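Local coordinates for protein natural killer cell receptor Ly49C (Mus musculus, PDB 3C8J) that serves as a disulfide-linked homodimeric receptor on natural killer cells that recognises class I MHC molecules through a C-type lectin-like domain, at residues 88-93 against 114-119; 94-99 against 130-135; 161-166 against 179-184. The protein carries 4 engineered substitutions. All blocks are in the same frame, centred on the assembly; numbering follows the deposited sequence.

How the contacts relate
All three contacts lie within the C-type lectin-like domain and reach the same curved sheet. Contacts 1 and 2 share strand 90-96. Contact 1 sets its first half against the loop between the two long helices. Contact 2 sets its far end against the loop after helix 121-130. Contact 3 lies about 18 Å from each of them, centre to centre, and joins helix 160-164 to strand 181-184. Contacts 1 and 2 are partly buried, while contact 3 is a buried contact. Their chemistry differs more than their burial. Contact 1 combines a lysine-to-carbonyl bond with an apolar touch, contact 2 is aromatic and apolar, and contact 3 is aliphatic with a thioether.

Contact 1. Residues 88-93 against 114-119; sequences STKCYY and PILKIE
The Tyr92 ring overlaps Leu116 at one edge. The CD1 methyl of Leu116 sits in the ring plane, 3.4 Å from CE2 of Tyr92 and 3.6 Å from its CD2. The leucine reaches this edge because CG stands anti to its backbone N (chi1 -176°), which carries the branch toward the strand. Both side chains also rest on Leu127 of helix 121-130.

Lys90 lies two residues before Tyr92 and supplies the polar half of the contact. Its chain is extended, so the ammonium group is carried across to the loop. There NZ of Lys90 donates a 2.7 Å hydrogen bond to the backbone O of Lys117. It approaches almost head-on, with a C=O...N angle of 169°. NZ also lies 3.8 Å from CD1 of Leu116, so the lysine end and the tyrosine edge both border this methyl.

Further acceptors gather round the charge. Lys90 forms a salt bridge with Glu123, and OE1 of Glu123 is also hydrogen-bonded to OH of Tyr92. A water donates to OE2 of Glu119 at 2.9 Å and accepts only a weak bond from NZ of Lys90. The Glu119 carboxylate itself is 5.0 Å from that NZ and does not touch it. These neighbours would probably favour the charged form of Lys90.

On the same strand, Tyr93 stacks on Phe201 of the second subunit. The contact fastens an early strand of the C-type lectin-like fold to the loop between its two main helices.

Contact 2. Residues 94-99 against 130-135; sequences FIMNKT and HVIPGN. Engineered in segment 130-135: Gly134 (natural residue Glu).
This is an aromatic and apolar contact at the far end of strand 90-96 in the C-type lectin-like fold. The strand meets the segment that leaves helix 121-130 and leads into strand 136-143. It is partly buried. Just beyond it the chain turns a corner at Asn97, where residues 97-99, implicated in MHC class I binding, begin.

Phe94, which is buried, and His130 form the aromatic part. Their side chains come from opposite directions, and the rings meet obliquely. The centroids are 4.7 Å apart and the planes are inclined by 37°. NE2 of His130 lies over one face of the phenyl ring. The nearest pair is CZ of Phe94 and CD2 of His130, at 3.3 Å. A chi1 of 172° sets CG of His130 beside the carbonyl carbon and brings the imidazole up to the phenyl ring.

Tyr83 links the two rings from the neighbouring strand 82-88. Its ring stacks on Phe94, and its hydroxyl hydrogen-bonds to NE2 of His130. NE2 of His130 therefore has a hydrogen-bond partner while the ring packs among aromatics.

At Val131 the backbone departs from the helical conformation. The Val131 side chain runs at a slant to that of Phe94, and its CG2 methyl lies 4.0 Å from CE2 of Phe94.

Met96 and Ile132 form the aliphatic part, with Ile132 exposed. The Met96 chain is bent at chi2 (-59°) and chi3, which turns its end back toward the loop. Its CE methyl reaches CD1 of Ile132 at 4.0 Å and CB of the same residue at 4.1 Å.

Contact 3. Residues 161-166 against 179-184; sequences MKIKKM and ARIEDI. Engineered in segment 161-166: Lys164 (natural residue Arg).
Apolar contact across the segments centres on Ile181, whose CG1 branch is met by Ile163 and Met166. The CD1 methyl of Ile181 lies 3.7 Å from CG1 of Ile163 and 4.1 Å from the CD1 methyl of that residue. The two isoleucines cross at about a right angle. Ile181 holds its CG1 between the backbone N and the carbonyl carbon (chi1 66°), with CD1 reaching on toward the helix. Met166 also lies across this branch at about a right angle. Its SD is 4.1 Å from CG1 of Ile181, so a thioether sulfur packs against a methylene.

The cluster joins the short helix 160-164 to strand 181-184, within the C-type lectin-like fold. Other elements close round it: Leu124 of helix 121-130 and Leu176 of strand 173-176 touch Ile181, and Leu140 of strand 136-143 touches Ile163. Segment 161-166 lies within a region implicated in MHC class I binding, 161-170, and 179-184 overlaps another, 177-182.

Backbone bonding within 161-166 helps place Met166. Its N donates to O of Ile163 at 2.8 Å, which ties the two residues that meet Ile181.

Polar side chains find partners outside the two segments. The side chain of Asp183 sets out toward 161-166, but its OD2 is hydrogen-bonded to OG of Ser170. Lys162 makes a long, weak ion pair with Glu121.

Contact 1. Residues 88-93 against 114-119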
# COMPACT_ATOMS: atom_id res chain seq x y z
N SER A 88 -0.82 -2.84 1.80
CA SER A 88 -1.75 -3.64 2.59
C SER A 88 -2.21 -2.76 3.75
O SER A 88 -2.66 -1.65 3.52
CB SER A 88 -1.08 -4.95 3.04
OG SER A 88 -2.03 -5.90 3.46
N THR A 89 -2.08 -3.22 4.98
CA THR A 89 -2.43 -2.38 6.13
C THR A 89 -1.22 -1.82 6.89
O THR A 89 -1.27 -1.64 8.08
CB THR A 89 -3.42 -3.08 7.15
OG1 THR A 89 -2.82 -4.27 7.69
CG2 THR A 89 -4.73 -3.45 6.49
N LYS A 90 -0.14 -1.52 6.18
CA LYS A 90 1.08 -1.06 6.85
C LYS A 90 1.71 0.11 6.06
O LYS A 90 1.58 0.16 4.84
CB LYS A 90 2.05 -2.23 6.88
CG LYS A 90 3.08 -2.13 7.93
CD LYS A 90 3.93 -3.41 8.09
CE LYS A 90 5.13 -3.10 9.00
NZ LYS A 90 5.87 -4.32 9.43
N CYS A 91 2.39 1.04 6.73
CA CYS A 91 3.16 2.04 5.97
C CYS A 91 4.61 2.08 6.38
O CYS A 91 4.94 1.77 7.53
CB CYS A 91 2.57 3.45 6.00
SG CYS A 91 0.84 3.53 5.54
N TYR A 92 5.45 2.48 5.42
CA TYR A 92 6.88 2.50 5.59
C TYR A 92 7.48 3.86 5.21
O TYR A 92 6.92 4.59 4.39
CB TYR A 92 7.54 1.44 4.68
CG TYR A 92 6.93 0.07 4.74
CD1 TYR A 92 5.86 -0.27 3.95
CD2 TYR A 92 7.45 -0.91 5.61
CE1 TYR A 92 5.29 -1.55 4.00
CE2 TYR A 92 6.90 -2.20 5.67
CZ TYR A 92 5.82 -2.50 4.87
OH TYR A 92 5.25 -3.75 4.92
N TYR A 93 8.63 4.14 5.81
CA TYR A 93 9.51 5.23 5.42
C TYR A 93 10.78 4.61 4.87
O TYR A 93 11.42 3.77 5.54
CB TYR A 93 9.93 6.07 6.64
CG TYR A 93 9.02 7.22 6.99
CD1 TYR A 93 8.23 7.17 8.13
CD2 TYR A 93 8.97 8.37 6.21
CE1 TYR A 93 7.41 8.21 8.47
CE2 TYR A 93 8.13 9.43 6.55
CZ TYR A 93 7.35 9.33 7.68
OH TYR A 93 6.51 10.34 8.06
N PRO A 114 8.86 3.21 14.03
CA PRO A 114 10.14 2.58 14.40
C PRO A 114 10.80 1.76 13.27
O PRO A 114 10.15 1.41 12.30
CB PRO A 114 9.76 1.70 15.60
CG PRO A 114 8.31 2.14 15.99
CD PRO A 114 7.71 2.58 14.69
N ILE A 115 12.09 1.47 13.43
CA ILE A 115 12.85 0.71 12.45
C ILE A 115 12.13 -0.60 12.12
O ILE A 115 11.52 -1.22 12.99
CB ILE A 115 14.34 0.55 12.89
CG1 ILE A 115 15.21 -0.12 11.82
CG2 ILE A 115 14.47 -0.15 14.26
CD1 ILE A 115 16.70 -0.24 12.23
N LEU A 116 12.18 -1.01 10.86
CA LEU A 116 11.31 -2.08 10.35
C LEU A 116 11.37 -3.42 11.06
O LEU A 116 12.44 -3.99 11.27
CB LEU A 116 11.52 -2.29 8.86
CG LEU A 116 10.59 -3.30 8.19
CD1 LEU A 116 9.15 -2.84 8.18
CD2 LEU A 116 11.08 -3.62 6.81
N LYS A 117 10.18 -3.91 11.40
CA LYS A 117 9.97 -5.30 11.73
C LYS A 117 9.25 -5.97 10.56
O LYS A 117 8.25 -5.46 10.06
CB LYS A 117 9.18 -5.41 13.04
CG LYS A 117 8.40 -6.70 13.22
CD LYS A 117 8.73 -7.38 14.54
CE LYS A 117 7.63 -8.32 14.92
NZ LYS A 117 8.09 -9.29 15.92
N ILE A 118 9.78 -7.11 10.11
CA ILE A 118 9.17 -7.85 9.00
C ILE A 118 8.44 -9.05 9.58
O ILE A 118 9.03 -9.81 10.33
CB ILE A 118 10.21 -8.30 7.94
CG1 ILE A 118 10.94 -7.08 7.35
CG2 ILE A 118 9.51 -9.04 6.82
CD1 ILE A 118 11.93 -7.39 6.22
N GLU A 119 7.16 -9.21 9.23
CA GLU A 119 6.31 -10.24 9.81
C GLU A 119 6.44 -11.59 9.13
O GLU A 119 6.54 -12.62 9.80
CB GLU A 119 4.84 -9.82 9.84
CG GLU A 119 4.55 -8.58 10.67
CD GLU A 119 4.82 -8.75 12.17
OE1 GLU A 119 5.22 -9.86 12.62
OE2 GLU A 119 4.62 -7.75 12.90
O HOH W 1 4.68 -4.91 12.55

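Contact 2. Residues 94-99 against 130-135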
# COMPACT_ATOMS: atom_id res chain seq x y z
N PHE A 94 11.18 5.00 3.68
CA PHE A 94 12.47 4.55 3.20
C PHE A 94 13.36 5.77 3.29
O PHE A 94 13.15 6.74 2.57
CB PHE A 94 12.38 3.99 1.78
CG PHE A 94 11.39 2.86 1.64
CD1 PHE A 94 10.05 3.13 1.47
CD2 PHE A 94 11.79 1.54 1.67
CE1 PHE A 94 9.13 2.10 1.34
CE2 PHE A 94 10.87 0.49 1.53
CZ PHE A 94 9.54 0.78 1.38
N ILE A 95 14.30 5.73 4.23
CA ILE A 95 15.20 6.83 4.45
C ILE A 95 16.47 6.61 3.63
O ILE A 95 17.24 5.68 3.87
CB ILE A 95 15.51 7.02 5.95
CG1 ILE A 95 14.20 7.10 6.73
CG2 ILE A 95 16.36 8.28 6.18
CD1 ILE A 95 14.33 7.60 8.12
N MET A 96 16.64 7.49 2.64
CA MET A 96 17.62 7.33 1.57
C MET A 96 18.93 8.10 1.79
O MET A 96 19.51 8.63 0.85
CB MET A 96 16.94 7.72 0.25
CG MET A 96 15.72 6.86 -0.09
SD MET A 96 16.00 5.06 -0.24
CE MET A 96 16.59 4.87 -1.94
N ASN A 97 19.36 8.16 3.06
CA ASN A 97 20.72 8.57 3.46
C ASN A 97 21.35 7.38 4.13
O ASN A 97 20.67 6.65 4.85
CB ASN A 97 20.72 9.67 4.52
CG ASN A 97 19.80 10.80 4.20
OD1 ASN A 97 18.58 10.68 4.36
ND2 ASN A 97 20.37 11.93 3.77
N LYS A 98 22.66 7.23 3.96
CA LYS A 98 23.38 6.12 4.54
C LYS A 98 23.83 6.49 5.95
O LYS A 98 24.72 7.32 6.13
CB LYS A 98 24.58 5.75 3.68
CG LYS A 98 24.22 5.22 2.28
CD LYS A 98 25.48 5.17 1.39
CE LYS A 98 25.27 4.34 0.12
NZ LYS A 98 26.43 4.55 -0.78
N THR A 99 23.19 5.87 6.94
CA THR A 99 23.60 6.01 8.34
C THR A 99 23.96 4.63 8.90
O THR A 99 23.70 3.62 8.25
CB THR A 99 22.49 6.63 9.25
OG1 THR A 99 21.51 5.63 9.57
CG2 THR A 99 21.84 7.84 8.59
N HIS A 130 10.17 -3.93 -4.09
CA HIS A 130 9.84 -2.50 -4.07
C HIS A 130 11.09 -1.62 -4.10
O HIS A 130 11.23 -0.68 -4.88
CB HIS A 130 9.07 -2.18 -2.81
CG HIS A 130 8.86 -0.72 -2.62
ND1 HIS A 130 7.95 -0.00 -3.37
CD2 HIS A 130 9.50 0.18 -1.83
CE1 HIS A 130 8.01 1.27 -3.03
NE2 HIS A 130 8.96 1.41 -2.10
N VAL A 131 11.99 -1.95 -3.20
CA VAL A 131 13.15 -1.17 -2.89
C VAL A 131 13.94 -0.78 -4.15
O VAL A 131 14.05 -1.57 -5.10
CB VAL A 131 13.93 -1.99 -1.86
CG1 VAL A 131 15.34 -2.35 -2.28
CG2 VAL A 131 13.78 -1.39 -0.44
N ILE A 132 14.44 0.46 -4.18
CA ILE A 132 15.42 0.86 -5.19
C ILE A 132 16.68 0.06 -4.85
O ILE A 132 16.96 -0.09 -3.68
CB ILE A 132 15.71 2.37 -5.13
CG1 ILE A 132 14.60 3.16 -5.81
CG2 ILE A 132 17.04 2.69 -5.82
CD1 ILE A 132 14.40 4.54 -5.25
N PRO A 133 17.41 -0.49 -5.85
CA PRO A 133 18.64 -1.27 -5.52
C PRO A 133 19.50 -0.58 -4.46
O PRO A 133 19.84 0.59 -4.62
CB PRO A 133 19.38 -1.32 -6.84
CG PRO A 133 18.31 -1.32 -7.86
CD PRO A 133 17.16 -0.48 -7.31
N GLY A 134 19.77 -1.28 -3.37
CA GLY A 134 20.59 -0.74 -2.30
C GLY A 134 20.59 -1.71 -1.13
O GLY A 134 20.18 -2.86 -1.27
N ASN A 135 21.06 -1.23 0.02
CA ASN A 135 21.07 -2.00 1.25
C ASN A 135 20.39 -1.20 2.35
O ASN A 135 20.73 -0.04 2.58
CB ASN A 135 22.49 -2.32 1.64
CG ASN A 135 23.19 -3.12 0.58
OD1 ASN A 135 24.31 -2.81 0.19
ND2 ASN A 135 22.52 -4.16 0.09

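Contact 3. Residues 161-166 against 179-184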
# COMPACT_ATOMS: atom_id res chain seq x y z
N MET A 161 12.14 -18.70 11.82
CA MET A 161 12.43 -20.06 11.39
C MET A 161 13.49 -20.11 10.29
O MET A 161 14.51 -20.80 10.43
CB MET A 161 11.15 -20.77 10.91
CG MET A 161 10.44 -21.53 12.01
SD MET A 161 10.35 -23.28 11.59
CE MET A 161 10.12 -24.07 13.20
N LYS A 162 13.24 -19.36 9.22
CA LYS A 162 14.18 -19.22 8.11
C LYS A 162 15.48 -18.53 8.55
O LYS A 162 16.58 -18.99 8.21
CB LYS A 162 13.49 -18.46 6.96
CG LYS A 162 14.38 -18.11 5.77
CD LYS A 162 13.77 -16.97 4.95
CE LYS A 162 14.78 -16.31 4.02
NZ LYS A 162 14.10 -15.55 2.95
N ILE A 163 15.34 -17.45 9.31
CA ILE A 163 16.48 -16.67 9.80
C ILE A 163 17.46 -17.48 10.65
O ILE A 163 18.67 -17.42 10.42
CB ILE A 163 15.99 -15.39 10.55
CG1 ILE A 163 15.68 -14.28 9.53
CG2 ILE A 163 17.01 -14.92 11.57
CD1 ILE A 163 14.82 -13.13 10.07
N LYS A 164 16.96 -18.24 11.61
CA LYS A 164 17.84 -19.04 12.45
C LYS A 164 18.54 -20.15 11.65
O LYS A 164 19.62 -20.62 12.03
CB LYS A 164 17.12 -19.58 13.69
CG LYS A 164 16.04 -20.63 13.44
CD LYS A 164 15.61 -21.26 14.76
CE LYS A 164 14.84 -22.55 14.55
NZ LYS A 164 14.64 -23.29 15.84
N LYS A 165 17.93 -20.55 10.53
CA LYS A 165 18.57 -21.50 9.63
C LYS A 165 19.52 -20.80 8.66
O LYS A 165 20.21 -21.44 7.86
CB LYS A 165 17.54 -22.37 8.90
CG LYS A 165 18.12 -23.67 8.33
CD LYS A 165 17.08 -24.72 8.04
CE LYS A 165 17.77 -26.00 7.57
NZ LYS A 165 16.91 -27.21 7.72
N MET A 166 19.58 -19.47 8.74
CA MET A 166 20.48 -18.69 7.91
C MET A 166 21.86 -18.45 8.52
O MET A 166 22.71 -17.81 7.90
CB MET A 166 19.85 -17.35 7.55
CG MET A 166 18.94 -17.42 6.37
SD MET A 166 18.78 -15.79 5.66
CE MET A 166 18.56 -16.25 3.94
N ALA A 179 17.95 -8.69 -3.34
CA ALA A 179 18.35 -10.09 -3.48
C ALA A 179 18.16 -10.92 -2.21
O ALA A 179 17.80 -12.10 -2.30
CB ALA A 179 19.77 -10.17 -3.96
N ARG A 180 18.40 -10.34 -1.03
CA ARG A 180 18.20 -11.09 0.22
C ARG A 180 18.34 -10.26 1.51
O ARG A 180 18.20 -9.04 1.47
CB ARG A 180 19.12 -12.30 0.28
CG ARG A 180 20.56 -11.91 0.19
CD ARG A 180 21.46 -13.08 -0.18
NE ARG A 180 22.82 -12.56 -0.35
CZ ARG A 180 23.26 -11.92 -1.44
NH1 ARG A 180 22.46 -11.73 -2.48
NH2 ARG A 180 24.51 -11.47 -1.48
N ILE A 181 18.54 -10.95 2.63
CA ILE A 181 18.88 -10.32 3.91
C ILE A 181 20.18 -10.94 4.45
O ILE A 181 20.43 -12.12 4.25
CB ILE A 181 17.76 -10.46 5.01
CG1 ILE A 181 17.56 -11.91 5.42
CG2 ILE A 181 16.46 -9.91 4.53
CD1 ILE A 181 16.99 -12.07 6.80
N GLU A 182 20.97 -10.12 5.13
CA GLU A 182 22.30 -10.50 5.56
C GLU A 182 22.64 -9.89 6.92
O GLU A 182 21.92 -9.02 7.41
CB GLU A 182 23.33 -10.03 4.54
CG GLU A 182 23.63 -11.00 3.44
CD GLU A 182 25.06 -10.85 2.96
OE1 GLU A 182 25.32 -9.89 2.18
OE2 GLU A 182 25.91 -11.68 3.35
N ASP A 183 23.75 -10.33 7.51
CA ASP A 183 24.24 -9.76 8.75
C ASP A 183 25.62 -9.13 8.60
O ASP A 183 26.55 -9.75 8.04
CB ASP A 183 24.24 -10.80 9.89
CG ASP A 183 25.16 -11.98 9.62
OD1 ASP A 183 25.13 -12.55 8.50
OD2 ASP A 183 25.90 -12.37 10.54
N ILE A 184 25.76 -7.90 9.11
CA ILE A 184 27.02 -7.16 9.00
C ILE A 184 27.19 -6.13 10.13
O ILE A 184 26.23 -5.80 10.83
CB ILE A 184 27.17 -6.52 7.58
CG1 ILE A 184 28.64 -6.41 7.17
CG2 ILE A 184 26.38 -5.22 7.46
CD1 ILE A 184 28.91 -6.61 5.67